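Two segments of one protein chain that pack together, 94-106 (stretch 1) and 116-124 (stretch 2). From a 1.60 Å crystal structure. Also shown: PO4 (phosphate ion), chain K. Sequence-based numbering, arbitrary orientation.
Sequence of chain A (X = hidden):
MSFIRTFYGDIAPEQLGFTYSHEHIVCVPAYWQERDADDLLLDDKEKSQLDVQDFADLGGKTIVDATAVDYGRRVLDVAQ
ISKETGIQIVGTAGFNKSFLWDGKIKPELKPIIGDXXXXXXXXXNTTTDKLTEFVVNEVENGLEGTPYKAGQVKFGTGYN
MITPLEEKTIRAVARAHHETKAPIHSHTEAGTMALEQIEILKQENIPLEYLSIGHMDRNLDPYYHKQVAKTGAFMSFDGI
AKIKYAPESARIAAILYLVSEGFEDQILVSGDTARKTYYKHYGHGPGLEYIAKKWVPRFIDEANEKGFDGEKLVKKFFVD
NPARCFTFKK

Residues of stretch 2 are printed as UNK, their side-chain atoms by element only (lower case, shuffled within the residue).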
# COMPACT_ATOMS: atom_id res chain seq x y z
N GLY A 94 4.33 2.84 9.72
CA GLY A 94 5.33 1.78 9.69
C GLY A 94 6.43 1.98 8.66
O GLY A 94 6.85 3.10 8.41
N PHE A 95 6.86 0.88 8.05
CA PHE A 95 8.10 0.85 7.27
C PHE A 95 7.86 0.29 5.86
O PHE A 95 6.98 -0.54 5.67
CB PHE A 95 9.14 -0.00 8.00
CG PHE A 95 9.20 0.26 9.48
CD1 PHE A 95 10.09 1.20 10.00
CD2 PHE A 95 8.38 -0.42 10.36
CE1 PHE A 95 10.15 1.46 11.35
CE2 PHE A 95 8.43 -0.17 11.73
CZ PHE A 95 9.32 0.77 12.23
N ASN A 96 8.66 0.73 4.88
CA ASN A 96 8.49 0.30 3.48
C ASN A 96 9.45 -0.81 3.04
O ASN A 96 9.00 -1.83 2.52
CB ASN A 96 8.56 1.51 2.53
CG ASN A 96 8.31 1.15 1.06
OD1 ASN A 96 8.19 2.04 0.21
ND2 ASN A 96 8.22 -0.14 0.75
N LYS A 97 10.75 -0.61 3.23
CA LYS A 97 11.77 -1.57 2.79
C LYS A 97 13.18 -1.14 3.22
O LYS A 97 13.50 0.05 3.17
CB LYS A 97 11.72 -1.77 1.26
CG LYS A 97 11.75 -0.48 0.45
CD LYS A 97 11.29 -0.75 -0.98
CE LYS A 97 11.20 0.52 -1.79
NZ LYS A 97 10.52 0.28 -3.10
N SER A 98 14.02 -2.09 3.63
CA SER A 98 15.26 -1.78 4.34
C SER A 98 16.33 -1.03 3.55
O SER A 98 17.16 -0.35 4.16
CB SER A 98 15.87 -3.02 4.98
OG SER A 98 16.39 -3.90 4.00
N PHE A 99 16.34 -1.15 2.23
CA PHE A 99 17.36 -0.42 1.47
C PHE A 99 17.18 1.09 1.59
O PHE A 99 18.15 1.85 1.51
CB PHE A 99 17.48 -0.90 0.00
CG PHE A 99 16.46 -0.31 -0.96
CD1 PHE A 99 16.55 1.01 -1.37
CD2 PHE A 99 15.46 -1.10 -1.50
CE1 PHE A 99 15.63 1.55 -2.27
CE2 PHE A 99 14.53 -0.58 -2.40
CZ PHE A 99 14.62 0.75 -2.78
N LEU A 100 15.95 1.53 1.84
CA LEU A 100 15.66 2.95 2.05
C LEU A 100 16.28 3.49 3.34
O LEU A 100 16.39 4.70 3.52
CB LEU A 100 14.15 3.18 2.13
CG LEU A 100 13.34 2.88 0.88
CD1 LEU A 100 11.86 2.94 1.22
CD2 LEU A 100 13.71 3.87 -0.22
N TRP A 101 16.64 2.59 4.25
CA TRP A 101 17.01 3.01 5.60
C TRP A 101 18.37 3.71 5.67
O TRP A 101 18.75 4.22 6.73
CB TRP A 101 16.94 1.82 6.57
CG TRP A 101 15.55 1.27 6.65
CD1 TRP A 101 14.41 1.84 6.15
CD2 TRP A 101 15.15 0.05 7.28
NE1 TRP A 101 13.33 1.04 6.42
CE2 TRP A 101 13.75 -0.07 7.10
CE3 TRP A 101 15.83 -0.97 7.95
CZ2 TRP A 101 13.03 -1.16 7.59
CZ3 TRP A 101 15.11 -2.05 8.44
CH2 TRP A 101 13.72 -2.13 8.25
N ASP A 102 19.08 3.74 4.56
CA ASP A 102 20.34 4.48 4.48
C ASP A 102 20.04 5.98 4.49
O ASP A 102 20.91 6.78 4.84
CB ASP A 102 21.11 4.09 3.23
CG ASP A 102 22.43 4.84 3.10
OD1 ASP A 102 23.36 4.56 3.90
OD2 ASP A 102 22.54 5.71 2.20
N GLY A 103 18.82 6.33 4.11
CA GLY A 103 18.41 7.72 4.03
C GLY A 103 18.50 8.46 5.36
O GLY A 103 18.34 7.86 6.43
N LYS A 104 18.76 9.76 5.28
CA LYS A 104 18.84 10.59 6.48
C LYS A 104 17.47 10.92 7.07
O LYS A 104 16.50 11.15 6.36
CB LYS A 104 19.61 11.88 6.18
CG LYS A 104 21.10 11.66 6.01
CD LYS A 104 21.81 12.97 5.69
CE LYS A 104 23.31 12.76 5.58
NZ LYS A 104 24.02 14.03 5.28
N ILE A 105 17.41 10.92 8.40
CA ILE A 105 16.20 11.29 9.11
C ILE A 105 16.01 12.80 9.05
O ILE A 105 16.91 13.56 9.42
CB ILE A 105 16.26 10.81 10.56
CG1 ILE A 105 16.20 9.28 10.59
CG2 ILE A 105 15.13 11.43 11.38
CD1 ILE A 105 16.43 8.68 11.95
N LYS A 106 14.84 13.23 8.59
CA LYS A 106 14.56 14.65 8.46
C LYS A 106 14.39 15.28 9.84
O LYS A 106 14.08 14.59 10.82
CB LYS A 106 13.33 14.90 7.58
CG LYS A 106 12.06 14.22 8.07
CD LYS A 106 10.93 14.41 7.07
CE LYS A 106 9.62 13.81 7.56
NZ LYS A 106 8.54 13.96 6.53
N UNK A 116 18.58 10.45 15.67
CA UNK A 116 19.31 9.46 14.89
C UNK A 116 19.62 10.03 13.51
O UNK A 116 18.82 10.76 12.93
c UNK A 116 19.22 6.00 17.77
c UNK A 116 18.50 8.17 14.76
c UNK A 116 17.99 6.00 18.41
c UNK A 116 19.37 6.70 16.59
c UNK A 116 17.10 7.41 16.70
c UNK A 116 18.32 7.42 16.05
c UNK A 116 16.93 6.71 17.87
N UNK A 117 20.78 9.67 12.97
CA UNK A 117 21.21 10.17 11.67
C UNK A 117 20.39 9.56 10.54
O UNK A 117 19.88 10.27 9.68
o UNK A 117 23.27 12.60 11.40
c UNK A 117 22.70 9.88 11.46
c UNK A 117 23.29 10.53 10.21
c UNK A 117 23.28 12.05 10.28
o UNK A 117 23.28 12.70 9.20
N UNK A 118 20.28 8.24 10.56
CA UNK A 118 19.60 7.49 9.49
C UNK A 118 18.54 6.56 10.08
O UNK A 118 18.52 6.30 11.28
c UNK A 118 20.60 6.61 8.73
o UNK A 118 21.13 5.63 9.62
c UNK A 118 21.74 7.46 8.16
N UNK A 119 17.66 6.05 9.22
CA UNK A 119 16.67 5.08 9.68
C UNK A 119 17.34 3.81 10.18
O UNK A 119 16.86 3.18 11.12
c UNK A 119 13.35 7.93 7.04
c UNK A 119 15.71 4.71 8.55
c UNK A 119 14.89 5.85 8.03
c UNK A 119 12.93 7.25 8.16
c UNK A 119 15.28 6.55 6.90
o UNK A 119 12.59 8.96 6.54
c UNK A 119 13.70 6.21 8.65
c UNK A 119 14.53 7.59 6.40
N UNK A 120 18.43 3.42 9.53
CA UNK A 120 19.16 2.24 9.97
C UNK A 120 19.60 2.43 11.42
O UNK A 120 19.46 1.52 12.24
c UNK A 120 19.61 -1.17 7.10
o UNK A 120 19.76 -1.62 4.75
c UNK A 120 20.40 1.98 9.11
c UNK A 120 20.22 1.02 7.95
c UNK A 120 20.37 0.53 5.58
c UNK A 120 19.91 -0.75 5.81
c UNK A 120 20.52 1.41 6.65
c UNK A 120 19.77 -0.28 8.16
N UNK A 121 20.16 3.59 11.73
CA UNK A 121 20.65 3.83 13.08
C UNK A 121 19.50 3.76 14.08
O UNK A 121 19.60 3.12 15.13
o UNK A 121 22.19 7.73 14.17
o UNK A 121 23.75 6.79 15.39
c UNK A 121 22.04 5.37 14.55
c UNK A 121 22.71 6.73 14.71
c UNK A 121 21.37 5.17 13.19
N UNK A 122 18.39 4.41 13.73
CA UNK A 122 17.19 4.40 14.55
C UNK A 122 16.71 2.98 14.82
O UNK A 122 16.55 2.58 15.97
c UNK A 122 11.11 4.61 14.19
c UNK A 122 13.49 4.90 13.67
c UNK A 122 13.20 4.88 12.31
c UNK A 122 16.09 5.22 13.87
c UNK A 122 12.44 4.76 14.60
c UNK A 122 14.34 4.97 15.75
c UNK A 122 14.70 5.03 14.43
c UNK A 122 10.85 4.60 12.85
n UNK A 122 12.98 4.81 15.86
c UNK A 122 11.88 4.73 11.91
N UNK A 123 16.50 2.22 13.75
CA UNK A 123 15.91 0.90 13.86
C UNK A 123 16.83 -0.08 14.57
O UNK A 123 16.38 -0.91 15.36
c UNK A 123 14.02 1.10 10.47
c UNK A 123 14.34 1.27 11.95
c UNK A 123 15.46 0.38 12.48
c UNK A 123 15.03 -1.08 12.57
N UNK A 124 18.13 0.03 14.32
CA UNK A 124 19.11 -0.84 14.95
C UNK A 124 19.18 -0.60 16.46
O UNK A 124 19.31 -1.54 17.25
o UNK A 124 20.91 -3.48 16.04
o UNK A 124 21.52 -3.59 13.93
c UNK A 124 21.32 -2.95 14.98
c UNK A 124 20.49 -0.66 14.31
c UNK A 124 21.59 -1.45 14.97
P PO4 K . 7.43 0.99 -3.19
O1 PO4 K . 7.39 2.35 -2.52
O2 PO4 K . 7.96 -0.01 -2.20
O3 PO4 K . 6.07 0.55 -3.63
O4 PO4 K . 8.29 1.05 -4.43
O HOH W 1 13.50 11.30 6.89

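Position 116 has seven side-chain carbons, one followed by a ring of six, with no heteroatom. Its CB lies 3.5 Å from Ile105 CD1, but the ring leads away from stretch 1. This is Phe116.

Position 117 has three carbons in a row, the last carrying two oxygens. One of these oxygens comes 3.6 Å from Lys104 CE. The carboxylate makes it Glu117. Its backbone O accepts a nearly straight hydrogen bond from Ile105 N at 2.9 Å.

Position 118 has one carbon carrying an oxygen and a second carbon. CB is 3.6 Å from Trp101 O. The branch at CB, with one hydroxyl and one methyl, gives Thr118. CG2 is 3.5 Å from Asp102 O. OG1 accepts from the backbone N of position 121 at 3.1 Å, capping the helix that follows.

Position 119 has one carbon, a six-carbon ring and an oxygen on the ring. The CB is 3.7 Å from Trp101 CB, and Ile105 CG1 lies over one ring face. This is Tyr119. Its OH is 2.5 Å from water 1, which also donates to Lys104 O and accepts from Lys106 N.

Position 120 has the same atoms, again a hydroxylated ring. Trp101 CB sits over its face, 3.6 Å from the centroid. This is Tyr120. Its OH is 3.0 Å from Ser98 O, and its backbone N donates to Trp101 O at 2.9 Å.

Position 121 has three carbons, the third carrying two oxygens, and touches nothing on stretch 1. This is Glu121. Its OE2 accepts from Glu117 N at 2.7 Å, so the two side-chain bonds bracket the helix start.

Position 122 has one carbon, then fused five- and six-membered rings holding eight carbons and one nitrogen. A six-membered-ring carbon is 3.5 Å from Phe95 CE1, and CB is 4.0 Å from Ile105 CD1. Only an indole fits: Trp122.

Position 123 has four carbons, forked at the first, with one arm two carbons long. The end of the longer arm lies over the Trp101 six-membered ring, 3.5 Å from its centroid. This is Ile123.

Position 124 has three carbons, the third carrying two oxygens, and is out of reach of stretch 1. This is Glu124.

The contact buries 796 Å², both sides summed. Backbone bonds set the register, with a single beta bridge between Lys104 and Thr118. Trp101 is gripped from the helix: Ile123 covers one face of its indole, and its edge points toward the face of Tyr120. Ile105 fits against Phe116, Tyr119 and Trp122.

Stretch 2 116-124: FETYYEWIE
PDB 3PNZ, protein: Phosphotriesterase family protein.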